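Local coordinates for protein indole-3-pyruvate decarboxylase (Azospirillum brasilense, PDB 2NXW) that decarboxylates indole-3-pyruvate to indole-3-acetaldehyde, a step of auxin biosynthesis, using thiamine diphosphate and a metal ion, at residues A26-L31 with Q58-H63; G44-P49 with I183-V188. All blocks are in the same frame, centred on the assembly; numbering follows the deposited sequence.

Interaction 1 (A26-L31 with Q58-H63)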
loop_
_atom_site.group_PDB
_atom_site.type_symbol
_atom_site.label_atom_id
_atom_site.label_comp_id
_atom_site.label_asym_id
_atom_site.label_seq_id
_atom_site.Cartn_x
_atom_site.Cartn_y
_atom_site.Cartn_z
ATOM N N ALA A 26 2.947 38.855 -1.207
ATOM C CA ALA A 26 3.916 38.387 -0.225
ATOM C C ALA A 26 4.620 37.132 -0.732
ATOM O O ALA A 26 5.822 36.962 -0.541
ATOM C CB ALA A 26 3.225 38.102 1.104
ATOM N N LEU A 27 3.859 36.256 -1.381
ATOM C CA LEU A 27 4.430 35.026 -1.918
ATOM C C LEU A 27 5.384 35.332 -3.075
ATOM O O LEU A 27 6.503 34.810 -3.113
ATOM C CB LEU A 27 3.316 34.091 -2.389
ATOM C CG LEU A 27 3.764 32.847 -3.168
ATOM C CD1 LEU A 27 4.702 31.991 -2.322
ATOM C CD2 LEU A 27 2.534 32.046 -3.564
ATOM N N LEU A 28 4.948 36.171 -4.011
ATOM C CA LEU A 28 5.802 36.528 -5.138
ATOM C C LEU A 28 7.087 37.178 -4.640
ATOM O O LEU A 28 8.170 36.893 -5.147
ATOM C CB LEU A 28 5.062 37.463 -6.102
ATOM C CG LEU A 28 3.887 36.823 -6.868
ATOM C CD1 LEU A 28 3.089 37.909 -7.582
ATOM C CD2 LEU A 28 4.407 35.784 -7.880
ATOM N N ARG A 29 6.976 38.037 -3.628
ATOM C CA ARG A 29 8.159 38.693 -3.078
ATOM C C ARG A 29 9.085 37.693 -2.381
ATOM O O ARG A 29 10.303 37.794 -2.495
ATOM C CB ARG A 29 7.747 39.811 -2.109
ATOM C CG ARG A 29 7.145 41.018 -2.817
ATOM C CD ARG A 29 6.734 42.115 -1.834
ATOM N NE ARG A 29 6.147 43.259 -2.531
ATOM C CZ ARG A 29 6.823 44.075 -3.335
ATOM N NH1 ARG A 29 8.117 43.883 -3.551
ATOM N NH2 ARG A 29 6.200 45.081 -3.937
ATOM N N ALA A 30 8.512 36.727 -1.666
ATOM C CA ALA A 30 9.299 35.707 -0.978
ATOM C C ALA A 30 10.082 34.869 -1.996
ATOM O O ALA A 30 11.218 34.467 -1.743
ATOM C CB ALA A 30 8.389 34.805 -0.159
ATOM N N LEU A 31 9.464 34.614 -3.145
ATOM C CA LEU A 31 10.123 33.837 -4.192
ATOM C C LEU A 31 11.269 34.652 -4.791
ATOM O O LEU A 31 12.369 34.136 -4.993
ATOM C CB LEU A 31 9.109 33.452 -5.277
ATOM C CG LEU A 31 8.086 32.408 -4.812
ATOM C CD1 LEU A 31 6.880 32.387 -5.738
ATOM C CD2 LEU A 31 8.773 31.039 -4.731
ATOM N N GLN A 58 3.974 42.774 -11.367
ATOM C CA GLN A 58 5.211 42.462 -12.077
ATOM C C GLN A 58 6.377 42.179 -11.121
ATOM O O GLN A 58 7.526 42.504 -11.420
ATOM C CB GLN A 58 5.582 43.607 -13.025
ATOM C CG GLN A 58 4.668 43.752 -14.238
ATOM C CD GLN A 58 4.784 42.582 -15.201
ATOM O OE1 GLN A 58 5.885 42.188 -15.582
ATOM N NE2 GLN A 58 3.645 42.029 -15.611
ATOM N N ILE A 59 6.092 41.577 -9.969
ATOM C CA ILE A 59 7.155 41.254 -9.017
ATOM C C ILE A 59 8.101 40.247 -9.684
ATOM O O ILE A 59 9.325 40.310 -9.518
ATOM C CB ILE A 59 6.578 40.672 -7.707
ATOM C CG1 ILE A 59 5.803 41.769 -6.962
ATOM C CG2 ILE A 59 7.702 40.135 -6.830
ATOM C CD1 ILE A 59 5.045 41.278 -5.750
ATOM N N LEU A 60 7.515 39.320 -10.435
ATOM C CA LEU A 60 8.268 38.327 -11.191
ATOM C C LEU A 60 7.711 38.400 -12.603
ATOM O O LEU A 60 6.506 38.558 -12.792
ATOM C CB LEU A 60 8.044 36.906 -10.658
ATOM C CG LEU A 60 8.604 36.486 -9.298
ATOM C CD1 LEU A 60 8.212 35.036 -9.031
ATOM C CD2 LEU A 60 10.116 36.645 -9.278
ATOM N N PRO A 61 8.583 38.324 -13.615
ATOM C CA PRO A 61 8.119 38.373 -15.001
ATOM C C PRO A 61 7.147 37.207 -15.178
ATOM O O PRO A 61 7.455 36.083 -14.773
ATOM C CB PRO A 61 9.406 38.179 -15.793
ATOM C CG PRO A 61 10.428 38.849 -14.922
ATOM C CD PRO A 61 10.054 38.367 -13.540
ATOM N N LEU A 62 5.988 37.474 -15.771
ATOM C CA LEU A 62 4.979 36.437 -15.979
ATOM C C LEU A 62 4.994 35.929 -17.416
ATOM O O LEU A 62 4.737 36.684 -18.352
ATOM C CB LEU A 62 3.592 36.990 -15.632
ATOM C CG LEU A 62 2.375 36.090 -15.868
ATOM C CD1 LEU A 62 2.428 34.884 -14.940
ATOM C CD2 LEU A 62 1.101 36.895 -15.618
ATOM N N HIS A 63 5.288 34.638 -17.579
ATOM C CA HIS A 63 5.355 34.028 -18.902
ATOM C C HIS A 63 4.335 32.922 -19.053
ATOM O O HIS A 63 4.355 31.947 -18.297
ATOM C CB HIS A 63 6.740 33.422 -19.141
ATOM C CG HIS A 63 7.859 34.397 -18.999
ATOM N ND1 HIS A 63 7.847 35.632 -19.616
ATOM C CD2 HIS A 63 9.030 34.321 -18.325
ATOM C CE1 HIS A 63 8.965 36.274 -19.324
ATOM N NE2 HIS A 63 9.700 35.503 -18.544
#
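I59 lies against the helix through A26-L31, at L28 and R29, and its two branches divide the work between them. Its CB sits 3.9 Å from CB of L28. The CG2 methyl, anti to the backbone N of I59, turns toward the helix backbone and rests 3.7 Å from the carbonyl oxygen of L28, a van der Waals touch with no hydrogen bond in it. The other branch runs through CG1 and, with chi2 at 173°, extends to CD1. That methyl is shared: it lies 3.8 Å from CB of L28 and 3.6 Å from CG of R29, and it also comes over one face of the R29 guanidinium, offset toward the rim. The R29 chain is extended from CG to NE and crosses the isoleucine at about a right angle, so the methyl meets CG and, farther along, the NE and CZ end of the same chain.

One residue on, L60 CD1 meets CD2 of L28 at 4.0 Å and CB of L31 at 4.2 Å. No hydrogen bond crosses between the segments. Q58, with positive phi, is the first residue beyond helix 48-57, which joins parallel neighbours 39-41 and 62-64 in a beta-alpha-beta unit. I59 and L60 lie in its connection from helix to second strand, packed on helix 23-33. L28 also packs on A54 and T57, while L31 reaches helix 161-175 and strand 113-119.

Interaction 2 (G44-P49 with I183-V188)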
loop_
_atom_site.group_PDB
_atom_site.type_symbol
_atom_site.label_atom_id
_atom_site.label_comp_id
_atom_site.label_asym_id
_atom_site.label_seq_id
_atom_site.Cartn_x
_atom_site.Cartn_y
_atom_site.Cartn_z
ATOM N N GLY A 44 -6.716 29.893 -15.119
ATOM C CA GLY A 44 -8.010 29.242 -15.145
ATOM C C GLY A 44 -8.867 30.000 -14.153
ATOM O O GLY A 44 -8.350 30.819 -13.403
ATOM N N ASP A 45 -10.166 29.733 -14.140
ATOM C CA ASP A 45 -11.076 30.417 -13.227
ATOM C C ASP A 45 -10.564 30.607 -11.803
ATOM O O ASP A 45 -10.497 31.735 -11.303
ATOM C CB ASP A 45 -12.411 29.671 -13.167
ATOM C CG ASP A 45 -13.269 29.918 -14.384
ATOM O OD1 ASP A 45 -12.711 30.067 -15.490
ATOM O OD2 ASP A 45 -14.509 29.949 -14.233
ATOM N N PHE A 46 -10.205 29.508 -11.145
ATOM C CA PHE A 46 -9.751 29.580 -9.765
ATOM C C PHE A 46 -8.427 30.307 -9.568
ATOM O O PHE A 46 -8.132 30.779 -8.473
ATOM C CB PHE A 46 -9.679 28.170 -9.161
ATOM C CG PHE A 46 -11.027 27.515 -8.994
ATOM C CD1 PHE A 46 -11.323 26.320 -9.645
ATOM C CD2 PHE A 46 -12.005 28.102 -8.192
ATOM C CE1 PHE A 46 -12.574 25.719 -9.499
ATOM C CE2 PHE A 46 -13.257 27.510 -8.037
ATOM C CZ PHE A 46 -13.542 26.315 -8.693
ATOM N N ALA A 47 -7.640 30.421 -10.632
ATOM C CA ALA A 47 -6.351 31.090 -10.546
ATOM C C ALA A 47 -6.347 32.515 -11.106
ATOM O O ALA A 47 -5.323 33.187 -11.029
ATOM C CB ALA A 47 -5.281 30.262 -11.271
ATOM N N LEU A 48 -7.471 32.981 -11.645
ATOM C CA LEU A 48 -7.499 34.324 -12.233
ATOM C C LEU A 48 -7.058 35.442 -11.282
ATOM O O LEU A 48 -6.245 36.284 -11.658
ATOM C CB LEU A 48 -8.877 34.619 -12.834
ATOM C CG LEU A 48 -9.096 33.971 -14.206
ATOM C CD1 LEU A 48 -10.530 34.169 -14.658
ATOM C CD2 LEU A 48 -8.133 34.580 -15.212
ATOM N N PRO A 49 -7.584 35.466 -10.049
ATOM C CA PRO A 49 -7.164 36.525 -9.123
ATOM C C PRO A 49 -5.652 36.541 -8.878
ATOM O O PRO A 49 -5.039 37.606 -8.789
ATOM C CB PRO A 49 -7.958 36.204 -7.858
ATOM C CG PRO A 49 -9.240 35.644 -8.420
ATOM C CD PRO A 49 -8.728 34.709 -9.501
ATOM N N ILE A 183 -3.617 27.842 -3.184
ATOM C CA ILE A 183 -4.169 29.111 -2.716
ATOM C C ILE A 183 -5.644 29.318 -3.066
ATOM O O ILE A 183 -5.986 29.556 -4.225
ATOM C CB ILE A 183 -3.375 30.309 -3.301
ATOM C CG1 ILE A 183 -1.875 30.121 -3.052
ATOM C CG2 ILE A 183 -3.855 31.612 -2.665
ATOM C CD1 ILE A 183 -1.012 31.239 -3.617
ATOM N N PRO A 184 -6.544 29.213 -2.065
ATOM C CA PRO A 184 -7.978 29.412 -2.310
ATOM C C PRO A 184 -8.116 30.801 -2.956
ATOM O O PRO A 184 -7.467 31.752 -2.523
ATOM C CB PRO A 184 -8.571 29.358 -0.903
ATOM C CG PRO A 184 -7.664 28.385 -0.196
ATOM C CD PRO A 184 -6.288 28.817 -0.667
ATOM N N ARG A 185 -8.959 30.943 -3.970
ATOM C CA ARG A 185 -9.037 32.239 -4.632
ATOM C C ARG A 185 -9.448 33.436 -3.776
ATOM O O ARG A 185 -9.076 34.564 -4.096
ATOM C CB ARG A 185 -9.916 32.157 -5.882
ATOM C CG ARG A 185 -11.321 31.675 -5.673
ATOM C CD ARG A 185 -12.074 31.834 -6.974
ATOM N NE ARG A 185 -13.344 31.123 -6.976
ATOM C CZ ARG A 185 -14.120 30.996 -8.046
ATOM N NH1 ARG A 185 -13.751 31.538 -9.200
ATOM N NH2 ARG A 185 -15.255 30.317 -7.964
ATOM N N ASN A 186 -10.187 33.206 -2.695
ATOM C CA ASN A 186 -10.599 34.319 -1.835
ATOM C C ASN A 186 -9.487 34.752 -0.875
ATOM O O ASN A 186 -9.641 35.727 -0.131
ATOM C CB ASN A 186 -11.873 33.956 -1.046
ATOM C CG ASN A 186 -11.651 32.829 -0.048
ATOM O OD1 ASN A 186 -10.972 31.843 -0.346
ATOM N ND2 ASN A 186 -12.243 32.961 1.140
ATOM N N MET A 187 -8.365 34.037 -0.899
ATOM C CA MET A 187 -7.233 34.360 -0.037
ATOM C C MET A 187 -6.136 35.125 -0.771
ATOM O O MET A 187 -5.242 35.695 -0.149
ATOM C CB MET A 187 -6.642 33.085 0.571
ATOM C CG MET A 187 -7.537 32.406 1.602
ATOM S SD MET A 187 -7.821 33.482 3.035
ATOM C CE MET A 187 -9.248 32.682 3.803
ATOM N N VAL A 188 -6.211 35.141 -2.097
ATOM C CA VAL A 188 -5.217 35.834 -2.910
ATOM C C VAL A 188 -4.972 37.275 -2.472
ATOM O O VAL A 188 -3.821 37.713 -2.342
ATOM C CB VAL A 188 -5.640 35.829 -4.404
ATOM C CG1 VAL A 188 -4.756 36.770 -5.231
ATOM C CG2 VAL A 188 -5.550 34.410 -4.944
HETATM O O HOH W 1 -12.172 33.514 -10.008
HETATM O O HOH W 2 -15.355 31.156 -11.386
#
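R185 reaches across from the end of strand 179-184 and brings its guanidinium against the ring of F46. The CD2 and CE2 atoms of the ring do the touching: CE2 of F46 is 3.4 Å from NH2 of R185, and CD2 stands 3.5 Å above the guanidinium plane, over its centre. The two planes are 66° apart, so this is a steeply inclined approach and not a parallel stack. R185 CG sits between the backbone N and the carbonyl carbon (chi1 57°), and from there the chain runs extended to NE, long enough to reach past the F46 backbone to the ring. At its root, CB packs 3.4 Å from the F46 carbonyl oxygen.

Next to this, P49 and V188 make an apolar patch, CB of P49 lying 4.2 Å from CB of V188; CG1 of V188 also rests 3.7 Å from the P49 carbonyl oxygen. V188 is buried, packing also on F50 and V53 of helix 48-57 and on A24 of helix 23-33. These contacts tie the end of the strand to the turn that follows G44, a residue touching thiamine diphosphate.

The D45 side is looser and wet. NH1 of R185 donates to two waters, each at 2.7 Å: water 1 passes the link to the backbone oxygen of D45, and water 2, in the guanidinium plane at its edge, to OD2 of D45. The carboxylate itself stays 5.3 Å away, measured from OD2 of D45 to NH1 of R185.

The direct salt bridge of R185 is made elsewhere, from NE to E124, which also touches F46. With E124 bound directly and D45 through water, the arginine's positive charge is probably balanced by both acids.

Overall arrangement
Both interactions belong to the N-terminal thiamine diphosphate-binding domain and reach the same six-stranded parallel sheet, with centres about 16 Å apart. Helix 48-57 joins them along the chain: interaction 2 uses its beginning, and interaction 1 the turn just after its end. They meet directly where CD2 of L27 lies 3.6 Å from CD1 of I183. Interaction 1 is mostly buried and apolar, away from the cofactor and metal sites, and fits a helix against the loop leading to an edge strand. Interaction 2 lies at the surface beside the cofactor, where charge, an aromatic ring and bridging water take over from methyl-to-methyl packing.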